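Local coordinates for protein TqaA (Penicillium aethiopicum, PDB 5DLK) that probably closes a nonribosomal peptide into a macrocycle, this chain being the C-terminal condensation-like domain of the much longer synthetase, at residues D93-L98 and S322-T327; L212-S217 and L315-I320; A284-A289 and D348-T353. All coordinates share one frame; numbering follows the deposited sequence.

Interaction 1 (D93-L98 and S322-T327); sequences DRHSIL and SLLGCT
With CG anti to the backbone N (chi1 -175°), the side chain of Leu-324 reaches across to His-95, whose own CG lies beside its backbone N (chi1 -61°). Leu-324 CD2 then sits over one ring face, 3.8 Å from His-95 CG and offset toward the rim, a CH-pi contact; the aliphatic Arg-94 CG covers the centre of the opposite face. The same methyl, Leu-324 CD2, packs 3.9 Å from Leu-98 CD2, and Ile-97 CG2 lies 4.0 Å from Leu-324 CG, so three side chains cross the leucine at roughly right angles. Ile-97 CG2 also rests 3.4 Å from Leu-324 O. Two waters do the polar work. One lies in the ring plane 2.9 Å from His-95 ND1 and takes a weak bond from Leu-324 N; the other accepts from Ile-97 N and donates to Leu-324 O at 2.8 Å. Arg-94 to Leu-98 make up all but the last residue of the RHxxLR motif of condensation domains. Held at NE2 by Asp-192, which also pairs with Arg-94, and at ND1 by water, the ring is fixed in rotation; NE2 gives its N-H to that carboxylate, whose charge could favour a cationic ring.

Interaction 2 (L212-S217 and L315-I320); sequences LYHRVS and LPMDNI
His-214 has the most surface buried here, followed by Leu-315 and Met-317. The imidazole reaches out from helix 208-218 with CG anti to the backbone N (chi1 -166°). Met-317 and the histidine slide past each other in opposite directions. Met-317 CB sits over one ring face, offset toward the rim and 3.6 Å from His-214 CD2, which makes a CH-pi contact. From there the thioether bends at chi3 (62°), and its methyl end, Met-317 CE, comes 3.5 Å from His-214 CG and just as near to CB. The sulfur is more distant, meeting the ring obliquely at 4.7 Å from Met-317 SD to the His-214 centroid.

Leu-315 contributes one methyl: CD1 is 4.0 Å from His-214 ND1 and 3.6 Å from Arg-215 CG, which it meets crosswise. That arginine sends its guanidinium on to Glu-367 and the carbonyl of His-365. The polar atoms of the imidazole fare less well. Pro-316 O stands 2.8 Å from His-214 NE2, but the angle is too poor for a hydrogen bond, and ND1 is buried with no partner in the model. Across this contact the histidine packs and makes no hydrogen bond.

Beyond Met-317 the chain reverses in a type II turn ending at Ile-320, with Asn-319 at the left-handed position. This is a helix packed against the long excursion between strands 303-310 and 329-336, probably the floor loop of the condensation-domain fold, which passes beneath the cleft between its two lobes.

Interaction 3 (A284-A289 and D348-T353); sequences ATLVKA and DLLHHT
The flat groups where Thr-285 and Ala-289 meet Leu-349, Leu-350 and Thr-353 are peptide carbonyls, since no aromatic ring takes part. Thr-285 CG2 presses on Leu-350 O at 3.1 Å, a tight methyl-to-oxygen approach. The neighbouring carbonyl, Leu-349 O, is gripped from both faces of its plane by one residue: Thr-353 OG1 donates at 2.9 Å from 39° above it, and Thr-353 N comes from the opposite face in the usual helical bond. Held this way, the hydroxyl also faces the other helix, 3.6 Å from Ala-289 CB.

Ala-289 CB sits among Leu-349, Leu-350 and Thr-353. It lies 3.6 Å from Leu-350 CD2, and the small methyl lets the two backbones approach to 5.8 Å between Ala-289 CA and Thr-353 CA. The axes of the short segments pass 9.0 Å apart at 109°. Helices 283-299 and 346-358 thus cross steeply on the six-stranded sheet of the C-terminal lobe, which has the chloramphenicol acetyltransferase-like fold of condensation domains. Lys-288 and Thr-353 reach down to strand 329-336 at Leu-333 and Val-335.

Leu-286 and Leu-350 lie side by side, pointing the same way, with Leu-286 CD1 3.9 Å from Leu-350 CD2; helix 446-465 covers Leu-286 through Ile-460 and Phe-463. Thr-353 CG2, anti to its backbone N (chi1 -61° for OG1), lies against Ala-289 N, Thr-285 O and Lys-288 CB. Thr-285 OG1 bonds to Gln-354 and to Thr-282, a residue that contacts phosphopantetheine when that arm is bound.

In the fold
From the N terminus, helix 81-94 and the turn after it come first, then helix 208-218, then helix 283-299. The chain next runs along strand 303-310 into the long loop that supplies 315-320 and 322-327. Interaction 2 closes when 315-320 returns to helix 208-218, and interaction 1, closing just afterwards back to 93-98, encloses it. The two touch through Leu-323 and Met-317. Interaction 3 closes last and crosses both others: 284-289 falls inside their loops, 348-353 beyond them. Interactions 1 and 2 fasten the C-lobe excursion to earlier elements; interaction 3, about 33 Å from interaction 1 between centres, joins helices within the C-terminal lobe.

Interaction 1 (D93-L98 and S322-T327)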
ATOM      1  N   ASP A  93      15.454  14.296  -5.363  1.00 29.02           N
ATOM      2  CA  ASP A  93      15.126  15.694  -5.642  1.00 26.66           C
ATOM      3  C   ASP A  93      13.688  15.853  -6.149  1.00 29.01           C
ATOM      4  O   ASP A  93      12.951  16.738  -5.709  1.00 31.37           O
ATOM      5  CB  ASP A  93      16.090  16.282  -6.686  1.00 29.17           C
ATOM      6  CG  ASP A  93      17.513  16.391  -6.184  1.00 37.19           C
ATOM      7  OD1 ASP A  93      17.731  16.393  -4.949  1.00 35.18           O
ATOM      8  OD2 ASP A  93      18.424  16.487  -7.035  1.00 40.88           O
ATOM      9  N   ARG A  94      13.302  14.993  -7.081  1.00 29.06           N
ATOM     10  CA  ARG A  94      12.010  15.093  -7.747  1.00 32.53           C
ATOM     11  C   ARG A  94      10.802  14.773  -6.850  1.00 34.17           C
ATOM     12  O   ARG A  94       9.759  15.416  -6.972  1.00 29.92           O
ATOM     13  CB  ARG A  94      11.996  14.174  -8.973  1.00 27.33           C
ATOM     14  CG  ARG A  94      10.666  14.133  -9.725  1.00 31.73           C
ATOM     15  CD  ARG A  94      10.801  13.312 -10.995  1.00 31.49           C
ATOM     16  NE  ARG A  94       9.539  13.120 -11.706  1.00 35.17           N
ATOM     17  CZ  ARG A  94       8.936  14.055 -12.439  1.00 40.22           C
ATOM     18  NH1 ARG A  94       7.791  13.782 -13.056  1.00 40.37           N
ATOM     19  NH2 ARG A  94       9.469  15.270 -12.552  1.00 38.44           N
ATOM     20  N   HIS A  95      10.930  13.786  -5.961  1.00 31.13           N
ATOM     21  CA  HIS A  95       9.766  13.316  -5.182  1.00 28.26           C
ATOM     22  C   HIS A  95       9.930  13.535  -3.683  1.00 24.58           C
ATOM     23  O   HIS A  95      10.691  12.825  -3.036  1.00 27.45           O
ATOM     24  CB  HIS A  95       9.523  11.826  -5.439  1.00 28.90           C
ATOM     25  CG  HIS A  95       9.225  11.492  -6.871  1.00 29.46           C
ATOM     26  ND1 HIS A  95       8.015  11.775  -7.465  1.00 29.45           N
ATOM     27  CD2 HIS A  95       9.970  10.866  -7.814  1.00 30.02           C
ATOM     28  CE1 HIS A  95       8.031  11.352  -8.716  1.00 30.87           C
ATOM     29  NE2 HIS A  95       9.205  10.797  -8.953  1.00 30.82           N
ATOM     30  N   SER A  96       9.196  14.479  -3.109  1.00 22.30           N
ATOM     31  CA  SER A  96       9.461  14.848  -1.722  1.00 24.25           C
ATOM     32  C   SER A  96       9.160  13.714  -0.733  1.00 20.78           C
ATOM     33  O   SER A  96       9.728  13.682   0.362  1.00 22.07           O
ATOM     34  CB  SER A  96       8.674  16.107  -1.343  1.00 30.68           C
ATOM     35  OG  SER A  96       7.286  15.855  -1.276  1.00 26.71           O
ATOM     36  N   ILE A  97       8.293  12.770  -1.112  1.00 19.84           N
ATOM     37  CA  ILE A  97       8.027  11.638  -0.228  1.00 20.37           C
ATOM     38  C   ILE A  97       9.310  10.821   0.009  1.00 20.93           C
ATOM     39  O   ILE A  97       9.489  10.246   1.077  1.00 20.93           O
ATOM     40  CB  ILE A  97       6.903  10.711  -0.788  1.00 20.08           C
ATOM     41  CG1 ILE A  97       6.467   9.688   0.269  1.00 22.62           C
ATOM     42  CG2 ILE A  97       7.359   9.987  -2.038  1.00 19.45           C
ATOM     43  CD1 ILE A  97       5.999  10.300   1.551  1.00 23.00           C
ATOM     44  N   LEU A  98      10.217  10.808  -0.971  1.00 20.91           N
ATOM     45  CA  LEU A  98      11.467  10.057  -0.843  1.00 21.52           C
ATOM     46  C   LEU A  98      12.484  10.795   0.056  1.00 25.98           C
ATOM     47  O   LEU A  98      13.471  10.202   0.500  1.00 25.56           O
ATOM     48  CB  LEU A  98      12.073   9.771  -2.229  1.00 22.79           C
ATOM     49  CG  LEU A  98      11.223   9.016  -3.252  1.00 27.33           C
ATOM     50  CD1 LEU A  98      11.974   8.772  -4.559  1.00 26.04           C
ATOM     51  CD2 LEU A  98      10.695   7.698  -2.680  1.00 24.25           C
ATOM     52  N   SER A 322      -0.387  10.046 -10.965  1.00 41.04           N
ATOM     53  CA  SER A 322       1.040   9.760 -11.044  1.00 41.49           C
ATOM     54  C   SER A 322       1.879  10.226  -9.845  1.00 38.67           C
ATOM     55  O   SER A 322       3.059   9.884  -9.763  1.00 39.54           O
ATOM     56  CB  SER A 322       1.604  10.379 -12.330  1.00 41.63           C
ATOM     57  OG  SER A 322       1.476  11.788 -12.311  1.00 44.05           O
ATOM     58  N   LEU A 323       1.297  10.988  -8.920  1.00 33.71           N
ATOM     59  CA  LEU A 323       2.089  11.472  -7.789  1.00 31.75           C
ATOM     60  C   LEU A 323       2.517  10.286  -6.934  1.00 29.62           C
ATOM     61  O   LEU A 323       1.760   9.319  -6.766  1.00 28.51           O
ATOM     62  CB  LEU A 323       1.323  12.507  -6.953  1.00 34.37           C
ATOM     63  CG  LEU A 323       0.078  12.130  -6.140  1.00 32.68           C
ATOM     64  CD1 LEU A 323       0.444  11.745  -4.717  1.00 30.50           C
ATOM     65  CD2 LEU A 323      -0.900  13.301  -6.128  1.00 31.03           C
ATOM     66  N   LEU A 324       3.738  10.355  -6.406  1.00 27.23           N
ATOM     67  CA  LEU A 324       4.311   9.225  -5.693  1.00 26.15           C
ATOM     68  C   LEU A 324       4.041   9.304  -4.200  1.00 25.98           C
ATOM     69  O   LEU A 324       4.337  10.303  -3.540  1.00 24.77           O
ATOM     70  CB  LEU A 324       5.828   9.143  -5.950  1.00 29.25           C
ATOM     71  CG  LEU A 324       6.566   7.944  -5.367  1.00 29.68           C
ATOM     72  CD1 LEU A 324       6.101   6.629  -5.993  1.00 25.97           C
ATOM     73  CD2 LEU A 324       8.091   8.139  -5.539  1.00 28.22           C
ATOM     74  N   GLY A 325       3.476   8.233  -3.661  1.00 25.92           N
ATOM     75  CA  GLY A 325       3.187   8.189  -2.245  1.00 22.23           C
ATOM     76  C   GLY A 325       2.188   7.094  -1.966  1.00 23.38           C
ATOM     77  O   GLY A 325       1.803   6.356  -2.864  1.00 23.43           O
ATOM     78  N   CYS A 326       1.748   7.014  -0.723  1.00 23.21           N
ATOM     79  CA  CYS A 326       0.794   5.991  -0.323  1.00 19.20           C
ATOM     80  C   CYS A 326      -0.572   6.641  -0.146  1.00 17.36           C
ATOM     81  O   CYS A 326      -0.872   7.147   0.918  1.00 19.64           O
ATOM     82  CB  CYS A 326       1.229   5.321   0.973  1.00 21.19           C
ATOM     83  SG  CYS A 326       0.054   4.053   1.511  1.00 24.27           S
ATOM     84  N   THR A 327      -1.376   6.640  -1.195  1.00 18.18           N
ATOM     85  CA  THR A 327      -2.726   7.200  -1.087  1.00 19.95           C
ATOM     86  C   THR A 327      -3.771   6.126  -0.798  1.00 19.27           C
ATOM     87  O   THR A 327      -4.981   6.432  -0.731  1.00 20.41           O
ATOM     88  CB  THR A 327      -3.144   7.946  -2.357  1.00 19.49           C
ATOM     89  OG1 THR A 327      -3.274   7.029  -3.453  1.00 21.96           O
ATOM     90  CG2 THR A 327      -2.123   9.050  -2.697  1.00 25.87           C
TER
HETATM   91  O   HOH W   1       5.861  12.894  -5.899  1.00 32.44           O
HETATM   92  O   HOH W   2       5.890  12.653  -3.345  1.00 23.90           O

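Interaction 2 (L212-S217 and L315-I320)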
ATOM      1  N   LEU A 212      -2.304  15.661   0.476  1.00 20.95           N
ATOM      2  CA  LEU A 212      -2.787  15.929   1.824  1.00 20.97           C
ATOM      3  C   LEU A 212      -3.426  17.325   1.931  1.00 27.99           C
ATOM      4  O   LEU A 212      -4.497  17.476   2.530  1.00 24.04           O
ATOM      5  CB  LEU A 212      -1.659  15.770   2.839  1.00 22.94           C
ATOM      6  CG  LEU A 212      -1.083  14.350   2.953  1.00 25.55           C
ATOM      7  CD1 LEU A 212      -0.075  14.267   4.083  1.00 22.74           C
ATOM      8  CD2 LEU A 212      -2.218  13.338   3.141  1.00 22.86           C
ATOM      9  N   TYR A 213      -2.786  18.343   1.355  1.00 25.14           N
ATOM     10  CA  TYR A 213      -3.384  19.689   1.367  1.00 26.39           C
ATOM     11  C   TYR A 213      -4.719  19.714   0.625  1.00 26.60           C
ATOM     12  O   TYR A 213      -5.689  20.339   1.078  1.00 28.30           O
ATOM     13  CB  TYR A 213      -2.423  20.722   0.759  1.00 25.22           C
ATOM     14  CG  TYR A 213      -1.259  21.039   1.675  1.00 25.68           C
ATOM     15  CD1 TYR A 213      -1.475  21.574   2.940  1.00 28.83           C
ATOM     16  CD2 TYR A 213       0.055  20.801   1.278  1.00 27.97           C
ATOM     17  CE1 TYR A 213      -0.411  21.855   3.795  1.00 31.40           C
ATOM     18  CE2 TYR A 213       1.123  21.082   2.121  1.00 25.10           C
ATOM     19  CZ  TYR A 213       0.886  21.609   3.376  1.00 27.96           C
ATOM     20  OH  TYR A 213       1.933  21.893   4.225  1.00 27.33           O
ATOM     21  N   HIS A 214      -4.769  19.036  -0.515  1.00 23.96           N
ATOM     22  CA  HIS A 214      -5.998  18.967  -1.300  1.00 29.51           C
ATOM     23  C   HIS A 214      -7.146  18.270  -0.544  1.00 34.62           C
ATOM     24  O   HIS A 214      -8.292  18.731  -0.609  1.00 28.97           O
ATOM     25  CB  HIS A 214      -5.727  18.264  -2.622  1.00 27.06           C
ATOM     26  CG  HIS A 214      -6.813  18.439  -3.631  1.00 42.17           C
ATOM     27  ND1 HIS A 214      -7.996  17.728  -3.582  1.00 46.61           N
ATOM     28  CD2 HIS A 214      -6.908  19.258  -4.704  1.00 39.73           C
ATOM     29  CE1 HIS A 214      -8.768  18.094  -4.591  1.00 44.91           C
ATOM     30  NE2 HIS A 214      -8.131  19.018  -5.288  1.00 48.46           N
ATOM     31  N   ARG A 215      -6.853  17.178   0.168  1.00 27.26           N
ATOM     32  CA  ARG A 215      -7.863  16.552   1.032  1.00 27.42           C
ATOM     33  C   ARG A 215      -8.464  17.540   2.029  1.00 33.96           C
ATOM     34  O   ARG A 215      -9.681  17.569   2.237  1.00 28.59           O
ATOM     35  CB  ARG A 215      -7.285  15.377   1.820  1.00 26.68           C
ATOM     36  CG  ARG A 215      -6.988  14.139   1.014  1.00 30.40           C
ATOM     37  CD  ARG A 215      -7.002  12.913   1.931  1.00 27.06           C
ATOM     38  NE  ARG A 215      -6.166  13.105   3.115  1.00 25.54           N
ATOM     39  CZ  ARG A 215      -6.094  12.239   4.123  1.00 28.32           C
ATOM     40  NH1 ARG A 215      -6.814  11.119   4.093  1.00 20.16           N
ATOM     41  NH2 ARG A 215      -5.305  12.490   5.160  1.00 24.16           N
ATOM     42  N   VAL A 216      -7.608  18.339   2.658  1.00 26.81           N
ATOM     43  CA  VAL A 216      -8.058  19.278   3.678  1.00 26.99           C
ATOM     44  C   VAL A 216      -8.845  20.418   3.038  1.00 32.84           C
ATOM     45  O   VAL A 216      -9.837  20.881   3.596  1.00 31.63           O
ATOM     46  CB  VAL A 216      -6.868  19.834   4.499  1.00 30.97           C
ATOM     47  CG1 VAL A 216      -7.260  21.117   5.254  1.00 32.87           C
ATOM     48  CG2 VAL A 216      -6.387  18.775   5.471  1.00 26.98           C
ATOM     49  N   SER A 217      -8.434  20.841   1.851  1.00 30.34           N
ATOM     50  CA  SER A 217      -9.127  21.935   1.194  1.00 35.31           C
ATOM     51  C   SER A 217     -10.549  21.535   0.796  1.00 35.07           C
ATOM     52  O   SER A 217     -11.440  22.386   0.735  1.00 33.34           O
ATOM     53  CB  SER A 217      -8.356  22.406  -0.035  1.00 35.98           C
ATOM     54  OG  SER A 217      -8.619  21.552  -1.131  1.00 44.76           O
ATOM     55  N   LEU A 315      -9.715  11.629  -6.108  1.00 30.30           N
ATOM     56  CA  LEU A 315      -9.748  13.070  -5.863  1.00 35.50           C
ATOM     57  C   LEU A 315      -9.400  13.864  -7.119  1.00 38.61           C
ATOM     58  O   LEU A 315      -8.416  13.568  -7.794  1.00 43.53           O
ATOM     59  CB  LEU A 315      -8.770  13.449  -4.753  1.00 39.65           C
ATOM     60  CG  LEU A 315      -9.247  13.450  -3.307  1.00 37.02           C
ATOM     61  CD1 LEU A 315      -8.113  13.925  -2.419  1.00 38.61           C
ATOM     62  CD2 LEU A 315     -10.456  14.351  -3.140  1.00 35.72           C
ATOM     63  N   PRO A 316     -10.193  14.895  -7.430  1.00 43.75           N
ATOM     64  CA  PRO A 316      -9.810  15.710  -8.586  1.00 43.99           C
ATOM     65  C   PRO A 316      -8.636  16.632  -8.254  1.00 44.05           C
ATOM     66  O   PRO A 316      -8.807  17.653  -7.595  1.00 50.84           O
ATOM     67  CB  PRO A 316     -11.082  16.507  -8.886  1.00 44.67           C
ATOM     68  CG  PRO A 316     -11.762  16.624  -7.555  1.00 46.62           C
ATOM     69  CD  PRO A 316     -11.455  15.343  -6.815  1.00 37.53           C
ATOM     70  N   MET A 317      -7.446  16.261  -8.700  1.00 38.97           N
ATOM     71  CA  MET A 317      -6.281  17.109  -8.509  1.00 42.10           C
ATOM     72  C   MET A 317      -5.276  16.781  -9.594  1.00 43.34           C
ATOM     73  O   MET A 317      -5.263  15.663 -10.116  1.00 40.27           O
ATOM     74  CB  MET A 317      -5.683  16.928  -7.103  1.00 41.85           C
ATOM     75  CG  MET A 317      -4.618  15.845  -6.947  1.00 42.23           C
ATOM     76  SD  MET A 317      -4.008  15.736  -5.237  1.00 37.18           S
ATOM     77  CE  MET A 317      -5.510  15.286  -4.391  1.00 42.25           C
ATOM     78  N   ASP A 318      -4.463  17.767  -9.959  1.00 44.09           N
ATOM     79  CA  ASP A 318      -3.452  17.561 -10.988  1.00 48.70           C
ATOM     80  C   ASP A 318      -2.484  16.474 -10.555  1.00 41.40           C
ATOM     81  O   ASP A 318      -2.066  16.435  -9.392  1.00 40.13           O
ATOM     82  CB  ASP A 318      -2.695  18.858 -11.281  1.00 49.80           C
ATOM     83  CG  ASP A 318      -3.591  19.940 -11.857  1.00 57.49           C
ATOM     84  OD1 ASP A 318      -4.584  19.598 -12.536  1.00 57.84           O
ATOM     85  OD2 ASP A 318      -3.303  21.134 -11.631  1.00 66.86           O
ATOM     86  N   ASN A 319      -2.158  15.589 -11.494  1.00 40.75           N
ATOM     87  CA  ASN A 319      -1.192  14.506 -11.291  1.00 43.54           C
ATOM     88  C   ASN A 319      -1.619  13.459 -10.271  1.00 44.30           C
ATOM     89  O   ASN A 319      -0.784  12.695  -9.788  1.00 39.65           O
ATOM     90  CB  ASN A 319       0.167  15.074 -10.877  1.00 45.86           C
ATOM     91  CG  ASN A 319       0.688  16.092 -11.859  1.00 44.29           C
ATOM     92  OD1 ASN A 319       0.529  15.932 -13.071  1.00 44.08           O
ATOM     93  ND2 ASN A 319       1.299  17.154 -11.345  1.00 44.31           N
ATOM     94  N   ILE A 320      -2.913  13.413  -9.951  1.00 41.43           N
ATOM     95  CA  ILE A 320      -3.412  12.432  -8.989  1.00 36.05           C
ATOM     96  C   ILE A 320      -3.057  11.011  -9.445  1.00 37.81           C
ATOM     97  O   ILE A 320      -2.792  10.132  -8.625  1.00 36.44           O
ATOM     98  CB  ILE A 320      -4.951  12.575  -8.777  1.00 35.15           C
ATOM     99  CG1 ILE A 320      -5.446  11.651  -7.659  1.00 38.81           C
ATOM    100  CG2 ILE A 320      -5.717  12.306 -10.063  1.00 32.75           C
ATOM    101  CD1 ILE A 320      -4.755  11.865  -6.334  1.00 33.92           C
TER

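Interaction 3 (A284-A289 and D348-T353)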
ATOM      1  N   ALA A 284     -12.338  -7.377  -8.746  1.00 15.87           N
ATOM      2  CA  ALA A 284     -12.402  -6.975  -7.337  1.00 16.95           C
ATOM      3  C   ALA A 284     -13.789  -7.261  -6.748  1.00 16.51           C
ATOM      4  O   ALA A 284     -13.906  -7.735  -5.619  1.00 16.90           O
ATOM      5  CB  ALA A 284     -12.059  -5.498  -7.179  1.00 18.81           C
ATOM      6  N   THR A 285     -14.828  -6.971  -7.521  1.00 16.02           N
ATOM      7  CA  THR A 285     -16.204  -7.253  -7.105  1.00 15.86           C
ATOM      8  C   THR A 285     -16.423  -8.730  -6.842  1.00 15.40           C
ATOM      9  O   THR A 285     -17.034  -9.126  -5.846  1.00 14.67           O
ATOM     10  CB  THR A 285     -17.201  -6.752  -8.173  1.00 15.85           C
ATOM     11  OG1 THR A 285     -17.145  -5.327  -8.184  1.00 16.87           O
ATOM     12  CG2 THR A 285     -18.647  -7.180  -7.850  1.00 16.20           C
ATOM     13  N   LEU A 286     -15.925  -9.555  -7.752  1.00 15.72           N
ATOM     14  CA  LEU A 286     -16.069 -10.997  -7.616  1.00 16.72           C
ATOM     15  C   LEU A 286     -15.420 -11.487  -6.314  1.00 14.43           C
ATOM     16  O   LEU A 286     -16.010 -12.253  -5.559  1.00 15.99           O
ATOM     17  CB  LEU A 286     -15.455 -11.693  -8.840  1.00 20.18           C
ATOM     18  CG  LEU A 286     -15.595 -13.211  -8.896  1.00 23.61           C
ATOM     19  CD1 LEU A 286     -17.065 -13.610  -8.829  1.00 24.85           C
ATOM     20  CD2 LEU A 286     -14.996 -13.706 -10.201  1.00 23.60           C
ATOM     21  N   VAL A 287     -14.216 -10.998  -6.019  1.00 13.25           N
ATOM     22  CA  VAL A 287     -13.544 -11.399  -4.801  1.00 13.95           C
ATOM     23  C   VAL A 287     -14.282 -10.907  -3.546  1.00 14.83           C
ATOM     24  O   VAL A 287     -14.440 -11.639  -2.561  1.00 14.74           O
ATOM     25  CB  VAL A 287     -12.103 -10.858  -4.769  1.00 18.99           C
ATOM     26  CG1 VAL A 287     -11.480 -11.138  -3.415  1.00 19.51           C
ATOM     27  CG2 VAL A 287     -11.289 -11.473  -5.921  1.00 19.12           C
ATOM     28  N   LYS A 288     -14.718  -9.656  -3.575  1.00 14.27           N
ATOM     29  CA  LYS A 288     -15.382  -9.087  -2.402  1.00 13.13           C
ATOM     30  C   LYS A 288     -16.776  -9.680  -2.189  1.00 14.04           C
ATOM     31  O   LYS A 288     -17.203  -9.859  -1.040  1.00 12.76           O
ATOM     32  CB  LYS A 288     -15.420  -7.555  -2.535  1.00 13.60           C
ATOM     33  CG  LYS A 288     -13.986  -7.020  -2.348  1.00 14.36           C
ATOM     34  CD  LYS A 288     -13.808  -5.633  -2.923  1.00 20.89           C
ATOM     35  CE  LYS A 288     -12.313  -5.247  -2.860  1.00 16.75           C
ATOM     36  NZ  LYS A 288     -12.068  -3.862  -3.396  1.00 19.52           N
ATOM     37  N   ALA A 289     -17.486  -9.990  -3.278  1.00 11.96           N
ATOM     38  CA  ALA A 289     -18.792 -10.647  -3.145  1.00 12.66           C
ATOM     39  C   ALA A 289     -18.635 -12.028  -2.550  1.00 13.90           C
ATOM     40  O   ALA A 289     -19.441 -12.447  -1.721  1.00 12.36           O
ATOM     41  CB  ALA A 289     -19.498 -10.743  -4.486  1.00 13.65           C
ATOM     42  N   ASP A 348     -27.097 -10.774  -8.906  1.00 14.98           N
ATOM     43  CA  ASP A 348     -27.693  -9.718  -8.076  1.00 15.26           C
ATOM     44  C   ASP A 348     -26.705  -9.312  -6.990  1.00 14.59           C
ATOM     45  O   ASP A 348     -26.549  -8.126  -6.690  1.00 14.63           O
ATOM     46  CB  ASP A 348     -29.007 -10.180  -7.441  1.00 17.30           C
ATOM     47  CG  ASP A 348     -30.097 -10.477  -8.480  1.00 19.05           C
ATOM     48  OD1 ASP A 348     -30.224  -9.684  -9.425  1.00 22.65           O
ATOM     49  OD2 ASP A 348     -30.811 -11.491  -8.343  1.00 18.72           O
ATOM     50  N   LEU A 349     -26.049 -10.304  -6.390  1.00 13.06           N
ATOM     51  CA  LEU A 349     -25.051 -10.019  -5.359  1.00 12.78           C
ATOM     52  C   LEU A 349     -23.860  -9.290  -5.967  1.00 14.06           C
ATOM     53  O   LEU A 349     -23.333  -8.341  -5.373  1.00 14.46           O
ATOM     54  CB  LEU A 349     -24.604 -11.322  -4.660  1.00 13.57           C
ATOM     55  CG  LEU A 349     -23.378 -11.164  -3.761  1.00 14.45           C
ATOM     56  CD1 LEU A 349     -23.681 -10.177  -2.640  1.00 13.34           C
ATOM     57  CD2 LEU A 349     -22.931 -12.526  -3.195  1.00 13.94           C
ATOM     58  N   LEU A 350     -23.418  -9.720  -7.149  1.00 13.23           N
ATOM     59  CA  LEU A 350     -22.262  -9.071  -7.776  1.00 13.13           C
ATOM     60  C   LEU A 350     -22.573  -7.589  -8.077  1.00 13.42           C
ATOM     61  O   LEU A 350     -21.760  -6.718  -7.801  1.00 16.11           O
ATOM     62  CB  LEU A 350     -21.860  -9.793  -9.056  1.00 14.46           C
ATOM     63  CG  LEU A 350     -21.320 -11.207  -8.788  1.00 15.45           C
ATOM     64  CD1 LEU A 350     -21.130 -11.965 -10.109  1.00 17.21           C
ATOM     65  CD2 LEU A 350     -20.000 -11.099  -8.046  1.00 17.67           C
ATOM     66  N   HIS A 351     -23.753  -7.318  -8.631  1.00 14.47           N
ATOM     67  CA  HIS A 351     -24.107  -5.931  -8.955  1.00 14.33           C
ATOM     68  C   HIS A 351     -24.171  -5.065  -7.707  1.00 15.38           C
ATOM     69  O   HIS A 351     -23.676  -3.931  -7.708  1.00 17.01           O
ATOM     70  CB  HIS A 351     -25.442  -5.859  -9.722  1.00 18.52           C
ATOM     71  CG  HIS A 351     -25.288  -6.157 -11.180  1.00 23.46           C
ATOM     72  ND1 HIS A 351     -24.396  -5.478 -11.983  1.00 28.89           N
ATOM     73  CD2 HIS A 351     -25.885  -7.077 -11.973  1.00 29.19           C
ATOM     74  CE1 HIS A 351     -24.457  -5.962 -13.212  1.00 30.43           C
ATOM     75  NE2 HIS A 351     -25.351  -6.934 -13.232  1.00 33.73           N
ATOM     76  N   HIS A 352     -24.772  -5.602  -6.649  1.00 14.38           N
ATOM     77  CA  HIS A 352     -24.873  -4.878  -5.387  1.00 12.51           C
ATOM     78  C   HIS A 352     -23.490  -4.611  -4.804  1.00 13.02           C
ATOM     79  O   HIS A 352     -23.196  -3.494  -4.367  1.00 14.47           O
ATOM     80  CB  HIS A 352     -25.742  -5.648  -4.383  1.00 14.28           C
ATOM     81  CG  HIS A 352     -25.740  -5.062  -2.998  1.00 15.21           C
ATOM     82  ND1 HIS A 352     -26.300  -3.834  -2.704  1.00 16.86           N
ATOM     83  CD2 HIS A 352     -25.253  -5.545  -1.830  1.00 16.18           C
ATOM     84  CE1 HIS A 352     -26.139  -3.581  -1.412  1.00 18.86           C
ATOM     85  NE2 HIS A 352     -25.525  -4.613  -0.856  1.00 16.03           N
ATOM     86  N   THR A 353     -22.644  -5.636  -4.784  1.00 13.95           N
ATOM     87  CA  THR A 353     -21.312  -5.493  -4.196  1.00 14.35           C
ATOM     88  C   THR A 353     -20.536  -4.415  -4.945  1.00 14.58           C
ATOM     89  O   THR A 353     -19.815  -3.604  -4.343  1.00 14.36           O
ATOM     90  CB  THR A 353     -20.549  -6.839  -4.213  1.00 16.23           C
ATOM     91  OG1 THR A 353     -21.284  -7.784  -3.424  1.00 15.63           O
ATOM     92  CG2 THR A 353     -19.158  -6.695  -3.614  1.00 15.17           C
TER